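Local coordinates for lipoprotein (Clostridioides difficile, PDB 7RAG), which binds the CwlD amidase and allosterically activates it during spore formation, as a lipoprotein of the LolA family, at the interface of chains A and B. Numbering follows the deposited sequence. Chains: chain A/B, Lipoprotein.

The three contacts belong to one two-fold interface in which two copies of the lipoprotein appear to swap parts of their structure. Contact 3 lies on the axis, where strand 40-58 of each chain pairs with its own copy. Contact 2 joins strand 24-33 of chain B to strand 164-169 of chain A, and contact 1 lays helix 8-21 of chain B on chain A. The C-alpha centres lie about 26 Å apart for contacts 2 and 3, and about 20 Å for contact 1 and each of the others. Thus the N-terminal part of one chain seems to extend the sheet of the other.

Contact 1: the interface of chains A and B. Residues chain A 104, 147-149, 173; chain B 11, 14-15, 18.
A hydrogen bond ties helix 8-21 of chain B to the loop at A:Thr147: the amide nitrogen NE2 of B:Gln18 donates a hydrogen bond to the backbone O of A:Thr147 at 3.0 Å. The nitrogen comes in the carbonyl plane, with an angle of 145° at the hydrogen, and the acceptor is tilted from the glutamine's amide plane. B:Gln18 reaches it with CG anti to the backbone N (chi1 -176°) and an extended chain. Behind it, A:Asn149 N donates to A:Thr147 OG1 at 3.1 Å, which probably steadies this loop.

Packing holds the same amide in place. The phenol end of A:Tyr173 crosses the glutamine chain at about a right angle, yet ring and amide planes are only 29° apart, and CZ lies 3.6 Å from B:Gln18 CD. A:Lys148 lays its bent chain over the helix, CD reaching B:Asp14 CB at 3.9 Å, while its backbone O meets the edge of the B:Phe15 ring in plane.

Charge adds a looser term: A:Lys148 NZ is 4.3 Å from B:Asp14 OD2, too far for a salt bridge but probably a favourable attraction.

In the fold, one side of the N-terminal helix of chain B rests against a loop and the C-terminal strand 171-173 of chain A.

Contact 2: the interface of chains A and B. Residues chain A 163-167; chain B 29-33.
Backbone hydrogen bonds carry this seam, an antiparallel pairing of strand 164-169 of chain A with strand 24-33 of chain B. A:Thr165 and B:Glu32 face each other as a pair joined by two hydrogen bonds: A:Thr165 N donates to B:Glu32 O at 2.9 Å, and B:Glu32 N returns a bond to A:Thr165 O at 2.8 Å. The next such pair repeats the pattern, with A:Lys167 N giving to B:Glu30 O at 2.9 Å, nearly straight at 172°, and B:Glu30 N giving to A:Lys167 O. In all four bonds the donor lies in the carbonyl plane.

Water adds a polar link on one side of the sheet. A:Thr165 OG1, anti to its carbonyl carbon (chi1 -56°), lies 2.6 Å from water 1, which also contacts the carboxylate OE1 of B:Glu32 at 3.1 Å and that residue's backbone O. The threonine and glutamate side chains run alongside each other, pointing the same way, and the water bridges their polar atoms.

Apolar packing fills the opposite side. B:Val33 lies beside A:Phe164 and sets both methyls above the ring plane about CE1, CG2 standing 3.5 Å from A:Phe164 CE1 and CG1 leaning towards CZ. A:Val166 spreads its branches, CG2 meeting B:Val31 CG2 at 4.0 Å and CG1 turning towards B:Ala29 CB.

The pairing makes a continuous sheet across the two chains, with the first strand of chain B laid against a late strand of chain A.

Contact 3: the interface of chains A and B. Residues chain A 49-53; chain B 48-53.
The two A:Thr51 and B:Thr51 side chains cross obliquely at the two-fold axis, each with OG1 in the crowded position between its backbone N and carbonyl carbon (chi1 77°). A:Thr51 OG1 and B:Thr51 OG1 lie 3.3 Å apart, at most a weak hydrogen bond, while CG2 of A:Thr51 swings outward to B:Asn53 CB at 3.7 Å. Beneath them, the A:Thr51 N to B:Thr51 O bond and its twin, each 2.7 Å and almost straight at 179°, clamp the strands.

On the other side of the pairing, A:Lys50 and B:Lys50 cross obliquely, CD against CD at 3.6 Å. Each lysine side chain bends at chi3, and A:Lys50 NZ stays 5.4 Å from B:Lys50 NZ, which probably eases the repulsion. B:Asp52 runs beside A:Lys50, pointing the same way, so its carboxylate may partly offset the like charges.

B:Tyr48 approaches A:Asp52 obliquely, ring and carboxylate planes 76° apart. B:Tyr48 OH donates a hydrogen bond to A:Asp52 OD2 at 3.1 Å from above the carboxylate plane, while A:Asp52 CB sits at the ring's edge, in plane.

A:Asn53 N bonds to B:Lys49 O at 2.9 Å, with a matching bond at the other end. This antiparallel pairing joins the two copies in the deposited assembly and, if that pair forms in the cell, probably helps hold it together.

Contact 1: the interface of chains A and B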
loop_
_atom_site.group_PDB
_atom_site.type_symbol
_atom_site.label_atom_id
_atom_site.label_comp_id
_atom_site.label_asym_id
_atom_site.label_seq_id
_atom_site.Cartn_x
_atom_site.Cartn_y
_atom_site.Cartn_z
ATOM N N PHE A 104 5.750 20.568 -8.889
ATOM C CA PHE A 104 6.169 21.274 -10.091
ATOM C C PHE A 104 6.837 20.392 -11.128
ATOM O O PHE A 104 6.727 20.700 -12.317
ATOM C CB PHE A 104 7.130 22.420 -9.746
ATOM C CG PHE A 104 8.356 21.974 -9.029
ATOM C CD1 PHE A 104 9.521 21.707 -9.729
ATOM C CD2 PHE A 104 8.341 21.805 -7.655
ATOM C CE1 PHE A 104 10.653 21.290 -9.083
ATOM C CE2 PHE A 104 9.480 21.384 -6.986
ATOM C CZ PHE A 104 10.642 21.122 -7.707
ATOM N N THR A 147 20.190 29.198 -10.001
ATOM C CA THR A 147 20.152 27.852 -9.459
ATOM C C THR A 147 19.225 26.924 -10.232
ATOM O O THR A 147 19.372 25.700 -10.121
ATOM C CB THR A 147 19.713 27.896 -7.997
ATOM O OG1 THR A 147 18.359 28.387 -7.906
ATOM C CG2 THR A 147 20.646 28.794 -7.208
ATOM N N LYS A 148 18.282 27.473 -11.008
ATOM C CA LYS A 148 17.170 26.728 -11.608
ATOM C C LYS A 148 16.346 25.990 -10.562
ATOM O O LYS A 148 15.628 25.046 -10.893
ATOM C CB LYS A 148 17.645 25.737 -12.684
ATOM C CG LYS A 148 18.865 26.204 -13.485
ATOM C CD LYS A 148 18.473 27.006 -14.701
ATOM C CE LYS A 148 19.472 28.101 -14.983
ATOM N NZ LYS A 148 20.879 27.676 -14.814
ATOM N N ASN A 149 16.468 26.380 -9.276
ATOM C CA ASN A 149 15.570 25.825 -8.280
ATOM C C ASN A 149 14.309 26.678 -8.215
ATOM O O ASN A 149 14.368 27.895 -8.412
ATOM C CB ASN A 149 16.232 25.796 -6.898
ATOM C CG ASN A 149 17.453 24.860 -6.821
ATOM O OD1 ASN A 149 17.446 23.744 -7.349
ATOM N ND2 ASN A 149 18.495 25.315 -6.141
ATOM N N TYR A 173 18.658 18.787 -4.041
ATOM C CA TYR A 173 18.321 17.672 -4.920
ATOM C C TYR A 173 19.552 16.811 -5.188
ATOM O O TYR A 173 20.693 17.228 -4.975
ATOM C CB TYR A 173 17.719 18.145 -6.256
ATOM C CG TYR A 173 18.673 18.949 -7.088
ATOM C CD1 TYR A 173 19.525 18.339 -8.003
ATOM C CD2 TYR A 173 18.741 20.321 -6.944
ATOM C CE1 TYR A 173 20.417 19.087 -8.754
ATOM C CE2 TYR A 173 19.618 21.074 -7.684
ATOM C CZ TYR A 173 20.460 20.462 -8.588
ATOM O OH TYR A 173 21.349 21.242 -9.312
ATOM N N VAL B 11 17.623 29.109 -20.452
ATOM C CA VAL B 11 17.357 28.912 -19.029
ATOM C C VAL B 11 16.256 27.881 -18.834
ATOM O O VAL B 11 16.361 26.990 -17.979
ATOM C CB VAL B 11 16.996 30.248 -18.349
ATOM C CG1 VAL B 11 16.420 29.990 -16.970
ATOM C CG2 VAL B 11 18.217 31.140 -18.216
ATOM N N ASP B 14 17.574 24.396 -19.536
ATOM C CA ASP B 14 18.427 23.988 -18.423
ATOM C C ASP B 14 17.581 23.526 -17.243
ATOM O O ASP B 14 17.860 22.483 -16.639
ATOM C CB ASP B 14 19.360 25.137 -18.016
ATOM C CG ASP B 14 20.432 25.431 -19.062
ATOM O OD1 ASP B 14 20.566 24.640 -20.017
ATOM O OD2 ASP B 14 21.142 26.454 -18.937
ATOM N N PHE B 15 16.523 24.276 -16.923
ATOM C CA PHE B 15 15.630 23.891 -15.833
ATOM C C PHE B 15 14.980 22.533 -16.097
ATOM O O PHE B 15 14.878 21.695 -15.188
ATOM C CB PHE B 15 14.572 24.979 -15.637
ATOM C CG PHE B 15 13.442 24.586 -14.717
ATOM C CD1 PHE B 15 13.600 24.628 -13.337
ATOM C CD2 PHE B 15 12.205 24.200 -15.230
ATOM C CE1 PHE B 15 12.550 24.272 -12.480
ATOM C CE2 PHE B 15 11.154 23.841 -14.382
ATOM C CZ PHE B 15 11.329 23.875 -13.003
ATOM N N GLN B 18 17.481 19.854 -15.467
ATOM C CA GLN B 18 17.781 19.711 -14.048
ATOM C C GLN B 18 16.674 18.957 -13.324
ATOM O O GLN B 18 16.947 18.047 -12.539
ATOM C CB GLN B 18 18.010 21.088 -13.410
ATOM C CG GLN B 18 18.433 21.007 -11.942
ATOM C CD GLN B 18 19.103 22.273 -11.421
ATOM O OE1 GLN B 18 20.012 22.824 -12.054
ATOM N NE2 GLN B 18 18.654 22.739 -10.255
#

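Contact 2: the interface of chains A and B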
loop_
_atom_site.group_PDB
_atom_site.type_symbol
_atom_site.label_atom_id
_atom_site.label_comp_id
_atom_site.label_asym_id
_atom_site.label_seq_id
_atom_site.Cartn_x
_atom_site.Cartn_y
_atom_site.Cartn_z
ATOM N N ARG A 163 -4.527 32.524 -4.482
ATOM C CA ARG A 163 -5.208 31.788 -3.431
ATOM C C ARG A 163 -4.267 30.885 -2.664
ATOM O O ARG A 163 -4.492 30.651 -1.474
ATOM C CB ARG A 163 -6.346 30.951 -4.015
ATOM C CG ARG A 163 -7.404 31.773 -4.657
ATOM C CD ARG A 163 -7.764 32.882 -3.727
ATOM N NE ARG A 163 -8.994 33.517 -4.148
ATOM C CZ ARG A 163 -10.045 33.705 -3.371
ATOM N NH1 ARG A 163 -10.004 33.313 -2.104
ATOM N NH2 ARG A 163 -11.120 34.305 -3.876
ATOM N N PHE A 164 -3.252 30.333 -3.329
ATOM C CA PHE A 164 -2.207 29.555 -2.679
ATOM C C PHE A 164 -0.871 30.146 -3.061
ATOM O O PHE A 164 -0.608 30.338 -4.252
ATOM C CB PHE A 164 -2.208 28.076 -3.095
ATOM C CG PHE A 164 -3.333 27.302 -2.543
ATOM C CD1 PHE A 164 -3.172 26.571 -1.375
ATOM C CD2 PHE A 164 -4.570 27.315 -3.182
ATOM C CE1 PHE A 164 -4.245 25.854 -0.853
ATOM C CE2 PHE A 164 -5.631 26.609 -2.669
ATOM C CZ PHE A 164 -5.469 25.873 -1.501
ATOM N N THR A 165 -0.024 30.401 -2.064
ATOM C CA THR A 165 1.334 30.874 -2.300
ATOM C C THR A 165 2.307 29.930 -1.616
ATOM O O THR A 165 2.320 29.831 -0.385
ATOM C CB THR A 165 1.542 32.296 -1.788
ATOM O OG1 THR A 165 0.568 33.156 -2.387
ATOM C CG2 THR A 165 2.934 32.783 -2.183
ATOM N N VAL A 166 3.143 29.274 -2.409
ATOM C CA VAL A 166 4.169 28.390 -1.901
ATOM C C VAL A 166 5.507 29.085 -2.074
ATOM O O VAL A 166 5.893 29.426 -3.196
ATOM C CB VAL A 166 4.160 27.041 -2.634
ATOM C CG1 VAL A 166 5.301 26.171 -2.135
ATOM C CG2 VAL A 166 2.819 26.351 -2.476
ATOM N N LYS A 167 6.228 29.272 -0.979
ATOM C CA LYS A 167 7.613 29.734 -1.016
ATOM C C LYS A 167 8.515 28.563 -0.659
ATOM O O LYS A 167 8.374 27.969 0.421
ATOM C CB LYS A 167 7.834 30.912 -0.063
ATOM C CG LYS A 167 7.334 32.266 -0.619
ATOM C CD LYS A 167 7.033 33.265 0.484
ATOM C CE LYS A 167 6.762 34.676 -0.078
ATOM N NZ LYS A 167 7.823 35.697 0.325
ATOM N N ALA B 29 8.411 24.087 2.516
ATOM C CA ALA B 29 7.401 24.840 1.781
ATOM C C ALA B 29 6.592 25.665 2.772
ATOM O O ALA B 29 5.908 25.107 3.640
ATOM C CB ALA B 29 6.483 23.908 0.977
ATOM N N GLU B 30 6.687 26.987 2.651
ATOM C CA GLU B 30 5.841 27.899 3.406
ATOM C C GLU B 30 4.639 28.250 2.546
ATOM O O GLU B 30 4.796 28.886 1.500
ATOM C CB GLU B 30 6.614 29.159 3.785
ATOM C CG GLU B 30 7.893 28.854 4.507
ATOM C CD GLU B 30 8.673 30.089 4.882
ATOM O OE1 GLU B 30 8.274 31.213 4.470
ATOM O OE2 GLU B 30 9.687 29.921 5.596
ATOM N N VAL B 31 3.447 27.845 2.973
ATOM C CA VAL B 31 2.252 27.968 2.151
ATOM C C VAL B 31 1.313 28.969 2.797
ATOM O O VAL B 31 0.979 28.838 3.976
ATOM C CB VAL B 31 1.546 26.615 1.971
ATOM C CG1 VAL B 31 0.361 26.783 1.061
ATOM C CG2 VAL B 31 2.514 25.566 1.438
ATOM N N GLU B 32 0.882 29.960 2.026
ATOM C CA GLU B 32 -0.196 30.860 2.422
ATOM C C GLU B 32 -1.468 30.485 1.659
ATOM O O GLU B 32 -1.453 30.358 0.426
ATOM C CB GLU B 32 0.184 32.317 2.154
ATOM C CG GLU B 32 -0.861 33.297 2.669
ATOM C CD GLU B 32 -0.723 34.734 2.118
ATOM O OE1 GLU B 32 -0.808 34.929 0.876
ATOM O OE2 GLU B 32 -0.562 35.671 2.935
ATOM N N VAL B 33 -2.559 30.284 2.390
ATOM C CA VAL B 33 -3.851 29.939 1.808
ATOM C C VAL B 33 -4.816 31.055 2.137
ATOM O O VAL B 33 -4.900 31.483 3.294
ATOM C CB VAL B 33 -4.374 28.589 2.329
ATOM C CG1 VAL B 33 -5.684 28.216 1.630
ATOM C CG2 VAL B 33 -3.305 27.491 2.128
HETATM O O HOH W 1 -1.797 32.996 -1.296
#

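Contact 3: the interface of chains A and B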
loop_
_atom_site.group_PDB
_atom_site.type_symbol
_atom_site.label_atom_id
_atom_site.label_comp_id
_atom_site.label_asym_id
_atom_site.label_seq_id
_atom_site.Cartn_x
_atom_site.Cartn_y
_atom_site.Cartn_z
ATOM N N LYS A 49 8.708 -0.281 -13.913
ATOM C CA LYS A 49 8.566 1.152 -14.137
ATOM C C LYS A 49 9.234 1.894 -12.987
ATOM O O LYS A 49 9.107 1.502 -11.827
ATOM C CB LYS A 49 7.084 1.577 -14.287
ATOM C CG LYS A 49 6.133 1.100 -13.201
ATOM N N LYS A 50 9.998 2.930 -13.317
ATOM C CA LYS A 50 10.508 3.854 -12.310
ATOM C C LYS A 50 9.401 4.856 -12.000
ATOM O O LYS A 50 8.816 5.430 -12.917
ATOM C CB LYS A 50 11.766 4.558 -12.820
ATOM C CG LYS A 50 12.837 4.756 -11.771
ATOM C CD LYS A 50 13.998 5.594 -12.284
ATOM C CE LYS A 50 14.907 4.776 -13.171
ATOM N NZ LYS A 50 15.762 5.641 -14.041
ATOM N N THR A 51 9.051 5.011 -10.726
ATOM C CA THR A 51 7.856 5.763 -10.362
ATOM C C THR A 51 8.199 6.851 -9.355
ATOM O O THR A 51 9.205 6.768 -8.640
ATOM C CB THR A 51 6.742 4.863 -9.778
ATOM O OG1 THR A 51 7.055 4.515 -8.428
ATOM C CG2 THR A 51 6.597 3.589 -10.581
ATOM N N ASP A 52 7.357 7.881 -9.323
ATOM C CA ASP A 52 7.546 9.009 -8.422
ATOM C C ASP A 52 6.962 8.711 -7.047
ATOM O O ASP A 52 5.930 8.052 -6.921
ATOM C CB ASP A 52 6.900 10.263 -9.002
ATOM C CG ASP A 52 7.529 10.686 -10.310
ATOM O OD1 ASP A 52 6.973 11.586 -10.962
ATOM O OD2 ASP A 52 8.570 10.118 -10.703
ATOM N N ASN A 53 7.646 9.171 -6.009
ATOM C CA ASN A 53 7.137 9.083 -4.645
ATOM C C ASN A 53 7.303 10.445 -3.986
ATOM O O ASN A 53 8.424 10.949 -3.867
ATOM C CB ASN A 53 7.851 7.991 -3.840
ATOM C CG ASN A 53 7.468 8.001 -2.358
ATOM O OD1 ASN A 53 7.979 8.804 -1.572
ATOM N ND2 ASN A 53 6.580 7.101 -1.973
ATOM N N TYR B 48 10.825 14.186 -2.284
ATOM C CA TYR B 48 10.630 13.424 -3.505
ATOM C C TYR B 48 11.762 12.420 -3.653
ATOM O O TYR B 48 12.937 12.793 -3.567
ATOM C CB TYR B 48 10.596 14.355 -4.707
ATOM C CG TYR B 48 10.710 13.689 -6.056
ATOM C CD1 TYR B 48 9.614 13.066 -6.633
ATOM C CD2 TYR B 48 11.895 13.734 -6.784
ATOM C CE1 TYR B 48 9.684 12.496 -7.886
ATOM C CE2 TYR B 48 11.979 13.153 -8.053
ATOM C CZ TYR B 48 10.863 12.534 -8.597
ATOM O OH TYR B 48 10.906 11.949 -9.841
ATOM N N LYS B 49 11.412 11.153 -3.854
ATOM C CA LYS B 49 12.355 10.154 -4.338
ATOM C C LYS B 49 11.738 9.439 -5.533
ATOM O O LYS B 49 10.550 9.121 -5.531
ATOM C CB LYS B 49 12.756 9.145 -3.233
ATOM C CG LYS B 49 11.615 8.491 -2.470
ATOM N N LYS B 50 12.534 9.246 -6.580
ATOM C CA LYS B 50 12.140 8.385 -7.689
ATOM C C LYS B 50 12.437 6.945 -7.284
ATOM O O LYS B 50 13.538 6.650 -6.823
ATOM C CB LYS B 50 12.899 8.770 -8.960
ATOM C CG LYS B 50 12.070 8.704 -10.224
ATOM C CD LYS B 50 12.904 8.945 -11.473
ATOM C CE LYS B 50 13.202 10.414 -11.652
ATOM N NZ LYS B 50 14.366 10.640 -12.563
ATOM N N THR B 51 11.444 6.064 -7.372
ATOM C CA THR B 51 11.567 4.733 -6.790
ATOM C C THR B 51 11.265 3.667 -7.833
ATOM O O THR B 51 10.577 3.922 -8.828
ATOM C CB THR B 51 10.638 4.530 -5.570
ATOM O OG1 THR B 51 9.295 4.321 -6.010
ATOM C CG2 THR B 51 10.663 5.739 -4.661
ATOM N N ASP B 52 11.803 2.473 -7.597
ATOM C CA ASP B 52 11.617 1.347 -8.501
ATOM C C ASP B 52 10.310 0.622 -8.205
ATOM O O ASP B 52 9.895 0.500 -7.053
ATOM C CB ASP B 52 12.789 0.376 -8.384
ATOM C CG ASP B 52 14.102 1.004 -8.791
ATOM O OD1 ASP B 52 15.147 0.367 -8.571
ATOM O OD2 ASP B 52 14.104 2.135 -9.320
ATOM N N ASN B 53 9.642 0.171 -9.257
ATOM C CA ASN B 53 8.451 -0.660 -9.120
ATOM C C ASN B 53 8.594 -1.855 -10.051
ATOM O O ASN B 53 8.716 -1.686 -11.269
ATOM C CB ASN B 53 7.170 0.126 -9.424
ATOM C CG ASN B 53 5.925 -0.763 -9.469
ATOM O OD1 ASN B 53 5.656 -1.435 -10.469
ATOM N ND2 ASN B 53 5.158 -0.758 -8.392
#